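Local coordinates for mRNA interferase toxin RelE (PDB 4FXI), which cleaves mRNA in the ribosomal A site with codon specificity, inhibiting translation during amino acid starvation as the toxin of a type II toxin-antitoxin pair, at residues R16-S20 and T21-Q25; Y87-A90 and V91-L95. The protein carries 1 engineered substitution. All coordinates share one frame; numbering follows the deposited sequence.

Contact 1 (R16-S20 and T21-Q25); sequences RKLGS and TVREQ
Leu-18 packs on Val-22 and Arg-23 at the short turn that joins helix 9-17 to helix 20-35 in this toxin of the RelE/ParE fold. Leu-18 is the first residue to leave helical geometry, and Gly-19 follows at the N-cap position of the second helix. On the tight side, CG of Leu-18 lies 4.0 Å from CG1 of Val-22, the two side chains crossing at about a right angle, while CD2 of Leu-18 reaches CA of Arg-23 at 3.8 Å. Both Leu-18 and Val-22 also rest on Tyr-60 of strand 60-67, which ties the turn to the sheet. Arg-23 belongs to this packed part and runs back toward the end of the preceding helix: CG stands opposite the backbone N (chi1 -177°), and a bend at chi3 (-54°) turns the guanidinium toward the carbonyls there. Its NE donates a hydrogen bond to Trp-15 O, and its NH2 lies 2.8 Å from Arg-16 O. The other side is exposed, with Ser-20, Thr-21 and Glu-24 at the surface. Two backbone bonds start the second helix, from Arg-23 N to Gly-19 O (3.0 Å) and from Glu-24 N to Ser-20 O (3.1 Å).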
# COMPACT_ATOMS: atom_id res chain seq x y z
N ARG A 16 4.32 3.69 -10.94
CA ARG A 16 5.03 4.51 -11.91
C ARG A 16 4.09 5.40 -12.73
O ARG A 16 4.50 6.45 -13.24
CB ARG A 16 5.93 3.65 -12.81
CG ARG A 16 6.68 2.54 -12.06
CD ARG A 16 8.18 2.79 -11.89
NE ARG A 16 8.48 3.88 -10.97
CZ ARG A 16 9.37 3.82 -9.98
NH1 ARG A 16 10.08 2.73 -9.75
NH2 ARG A 16 9.55 4.87 -9.20
N LYS A 17 2.82 5.01 -12.85
CA LYS A 17 1.84 5.83 -13.57
C LYS A 17 1.33 7.00 -12.73
O LYS A 17 0.81 7.98 -13.27
CB LYS A 17 0.65 4.98 -14.04
CG LYS A 17 0.95 4.13 -15.26
CD LYS A 17 -0.33 3.71 -15.96
CE LYS A 17 -0.04 2.97 -17.26
NZ LYS A 17 -1.28 2.70 -18.05
N LEU A 18 1.47 6.89 -11.42
CA LEU A 18 1.07 7.93 -10.48
C LEU A 18 1.61 9.32 -10.88
O LEU A 18 2.70 9.43 -11.44
CB LEU A 18 1.59 7.56 -9.10
CG LEU A 18 0.72 7.52 -7.85
CD1 LEU A 18 -0.63 6.88 -8.10
CD2 LEU A 18 1.48 6.76 -6.77
N GLY A 19 0.85 10.37 -10.59
CA GLY A 19 1.36 11.72 -10.75
C GLY A 19 2.52 11.97 -9.81
O GLY A 19 2.66 11.29 -8.78
N SER A 20 3.37 12.93 -10.15
CA SER A 20 4.60 13.19 -9.41
C SER A 20 4.35 13.60 -7.96
O SER A 20 4.95 13.05 -7.03
CB SER A 20 5.44 14.25 -10.13
OG SER A 20 6.69 14.43 -9.50
N THR A 21 3.46 14.56 -7.75
CA THR A 21 3.23 15.07 -6.40
C THR A 21 2.62 14.01 -5.49
O THR A 21 2.97 13.92 -4.32
CB THR A 21 2.37 16.35 -6.39
OG1 THR A 21 0.99 16.02 -6.56
CG2 THR A 21 2.82 17.30 -7.49
N VAL A 22 1.70 13.20 -6.03
CA VAL A 22 1.06 12.15 -5.26
C VAL A 22 2.02 11.00 -4.92
O VAL A 22 2.01 10.47 -3.80
CB VAL A 22 -0.21 11.60 -5.97
CG1 VAL A 22 -0.70 10.32 -5.30
CG2 VAL A 22 -1.31 12.65 -5.96
N ARG A 23 2.85 10.62 -5.88
CA ARG A 23 3.84 9.57 -5.62
C ARG A 23 4.81 9.97 -4.51
O ARG A 23 5.13 9.17 -3.64
CB ARG A 23 4.62 9.22 -6.89
CG ARG A 23 5.61 8.08 -6.69
CD ARG A 23 6.47 7.86 -7.93
NE ARG A 23 5.67 7.68 -9.13
CZ ARG A 23 5.60 8.56 -10.12
NH1 ARG A 23 6.29 9.69 -10.07
NH2 ARG A 23 4.83 8.30 -11.17
N GLU A 24 5.28 11.22 -4.55
CA GLU A 24 6.23 11.69 -3.54
C GLU A 24 5.61 11.70 -2.15
O GLU A 24 6.30 11.45 -1.16
CB GLU A 24 6.77 13.09 -3.89
CG GLU A 24 7.70 13.13 -5.11
CD GLU A 24 8.91 12.21 -4.98
OE1 GLU A 24 9.20 11.47 -5.95
OE2 GLU A 24 9.57 12.21 -3.92
N GLN A 25 4.32 12.01 -2.08
CA GLN A 25 3.59 12.03 -0.82
C GLN A 25 3.51 10.62 -0.24
O GLN A 25 3.77 10.41 0.94
CB GLN A 25 2.17 12.56 -1.02
CG GLN A 25 2.09 14.04 -1.32
CD GLN A 25 0.66 14.51 -1.45
OE1 GLN A 25 -0.04 14.72 -0.45
NE2 GLN A 25 0.20 14.68 -2.68

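Contact 2 (Y87-A90 and V91-L95). With SO4 (sulfate ion), chain D.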
# COMPACT_ATOMS: atom_id res chain seq x y z
N TYR A 87 -9.23 -0.99 -2.82
CA TYR A 87 -9.40 -2.06 -1.84
C TYR A 87 -9.91 -3.37 -2.45
O TYR A 87 -9.45 -4.45 -2.08
CB TYR A 87 -10.32 -1.59 -0.71
CG TYR A 87 -9.76 -0.39 0.03
CD1 TYR A 87 -8.56 -0.50 0.73
CD2 TYR A 87 -10.40 0.84 0.02
CE1 TYR A 87 -8.02 0.58 1.40
CE2 TYR A 87 -9.87 1.93 0.69
CZ TYR A 87 -8.68 1.79 1.38
OH TYR A 87 -8.15 2.86 2.05
N SER A 88 -10.85 -3.27 -3.39
CA SER A 88 -11.33 -4.48 -4.06
C SER A 88 -10.23 -5.10 -4.92
O SER A 88 -10.11 -6.32 -5.00
CB SER A 88 -12.59 -4.18 -4.88
OG SER A 88 -13.70 -3.93 -4.03
N GLU A 89 -9.41 -4.26 -5.54
CA GLU A 89 -8.28 -4.75 -6.31
C GLU A 89 -7.27 -5.47 -5.42
O GLU A 89 -6.72 -6.51 -5.79
CB GLU A 89 -7.58 -3.62 -7.07
CG GLU A 89 -8.03 -3.48 -8.51
CD GLU A 89 -7.90 -4.78 -9.30
OE1 GLU A 89 -8.87 -5.16 -9.98
OE2 GLU A 89 -6.82 -5.42 -9.23
N ALA A 90 -7.01 -4.91 -4.25
CA ALA A 90 -6.09 -5.54 -3.30
C ALA A 90 -6.57 -6.94 -2.92
O ALA A 90 -5.78 -7.89 -2.90
CB ALA A 90 -5.92 -4.67 -2.06
N VAL A 91 -7.86 -7.08 -2.62
CA VAL A 91 -8.39 -8.39 -2.26
C VAL A 91 -8.25 -9.36 -3.42
O VAL A 91 -7.78 -10.49 -3.26
CB VAL A 91 -9.89 -8.33 -1.85
CG1 VAL A 91 -10.36 -9.72 -1.49
CG2 VAL A 91 -10.09 -7.39 -0.69
N LYS A 92 -8.64 -8.89 -4.60
CA LYS A 92 -8.53 -9.67 -5.83
C LYS A 92 -7.11 -10.18 -6.10
O LYS A 92 -6.92 -11.32 -6.51
CB LYS A 92 -9.03 -8.82 -7.01
CG LYS A 92 -9.36 -9.58 -8.27
CD LYS A 92 -10.30 -8.75 -9.14
CE LYS A 92 -10.66 -9.45 -10.44
NZ LYS A 92 -9.57 -9.33 -11.45
N ARG A 93 -6.11 -9.34 -5.87
CA ARG A 93 -4.73 -9.71 -6.17
C ARG A 93 -4.11 -10.65 -5.13
O ARG A 93 -3.11 -11.31 -5.40
CB ARG A 93 -3.86 -8.47 -6.34
CG ARG A 93 -4.23 -7.64 -7.56
CD ARG A 93 -3.43 -6.34 -7.65
NE ARG A 93 -3.97 -5.48 -8.69
CZ ARG A 93 -3.61 -4.21 -8.88
NH1 ARG A 93 -2.70 -3.66 -8.09
NH2 ARG A 93 -4.16 -3.51 -9.86
N ILE A 94 -4.69 -10.69 -3.94
CA ILE A 94 -4.23 -11.57 -2.87
C ILE A 94 -4.81 -12.98 -3.03
O ILE A 94 -4.15 -13.96 -2.68
CB ILE A 94 -4.60 -10.99 -1.48
CG1 ILE A 94 -3.76 -9.74 -1.20
CG2 ILE A 94 -4.37 -12.00 -0.37
CD1 ILE A 94 -2.27 -10.01 -1.21
N LEU A 95 -6.02 -13.07 -3.58
CA LEU A 95 -6.71 -14.36 -3.75
C LEU A 95 -6.09 -15.28 -4.80
O LEU A 95 -5.43 -14.84 -5.74
CB LEU A 95 -8.18 -14.13 -4.09
CG LEU A 95 -9.15 -13.72 -2.97
CD1 LEU A 95 -10.50 -13.36 -3.57
CD2 LEU A 95 -9.31 -14.85 -1.97
OXT LEU A 95 -6.25 -16.51 -4.73
S SO4 D . -10.58 5.43 3.01
O1 SO4 D . -10.49 5.51 4.47
O2 SO4 D . -11.55 4.40 2.65
O3 SO4 D . -11.00 6.72 2.47
O4 SO4 D . -9.28 5.07 2.46
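The C-terminal helix 85-94 places Tyr-87 beside Lys-52, the inferred proton acceptor, and Arg-61, where the hydroxyl of Tyr-87 reaches a bound sulfate. Within the helix, Val-91 N bonds to Tyr-87 O and Lys-92 N to Ser-88 O, and Arg-93 N follows with Glu-89 O. Four residues apart, Glu-89 and Arg-93 also form a salt bridge, with OE2 of Glu-89 2.9 Å from NE of Arg-93. The N-H points poorly at the oxygen (125°), which makes the hydrogen bond weak, and the carboxylate and guanidinium planes stand 54° apart. Arg-93 is extended from CG to NE, whereas Glu-89 bends at chi2 (-54°) to carry its carboxylate across to Arg-93. CB of Glu-89 lies over one guanidinium face, near the rim. Lys-92 runs beside Glu-89, its NZ 4.5 Å from OE1 of Glu-89, beyond a salt bridge. Outside the segments, NH2 of Arg-93 forms a salt bridge with Glu-14 and NH1 bonds to Ile-76 O, so the group is held from several directions. Ala-90 turns its methyl onto Ile-76, Ser-77 and Val-63, seating the helix on the sheet. At the other end, Tyr-87 OH donates to O4 of the sulfate at 2.5 Å, with O4 in the ring plane at its edge. NE of Arg-61 and NZ of Lys-54 also bond to this sulfate, which probably came from the crystallisation liquor. Although the inferred proton donor is absent at the engineered Ala-81, this cluster is consistent with the phosphate-binding site of a ribonuclease.

Overall arrangement
Contacts 1 and 2 are both local and both near the surface, each with a single buried residue, Leu-18 in the first and Ala-90 in the second. Their centres lie about 21 Å apart and they do not touch. Contact 1 joins two helices across a turn, whereas contact 2 runs within one helix; both reach strand 60-67, through Tyr-60 in one case and Arg-61, Val-63 and Gln-65 in the other. Helix 9-17 is common to both, since it also carries Glu-14, a partner of Arg-93. In 16-25 an arginine is directed at main-chain carbonyls, while in 87-95 one pairs with two carboxylates as well as one main-chain carbonyl, and a tyrosine serves the anion site.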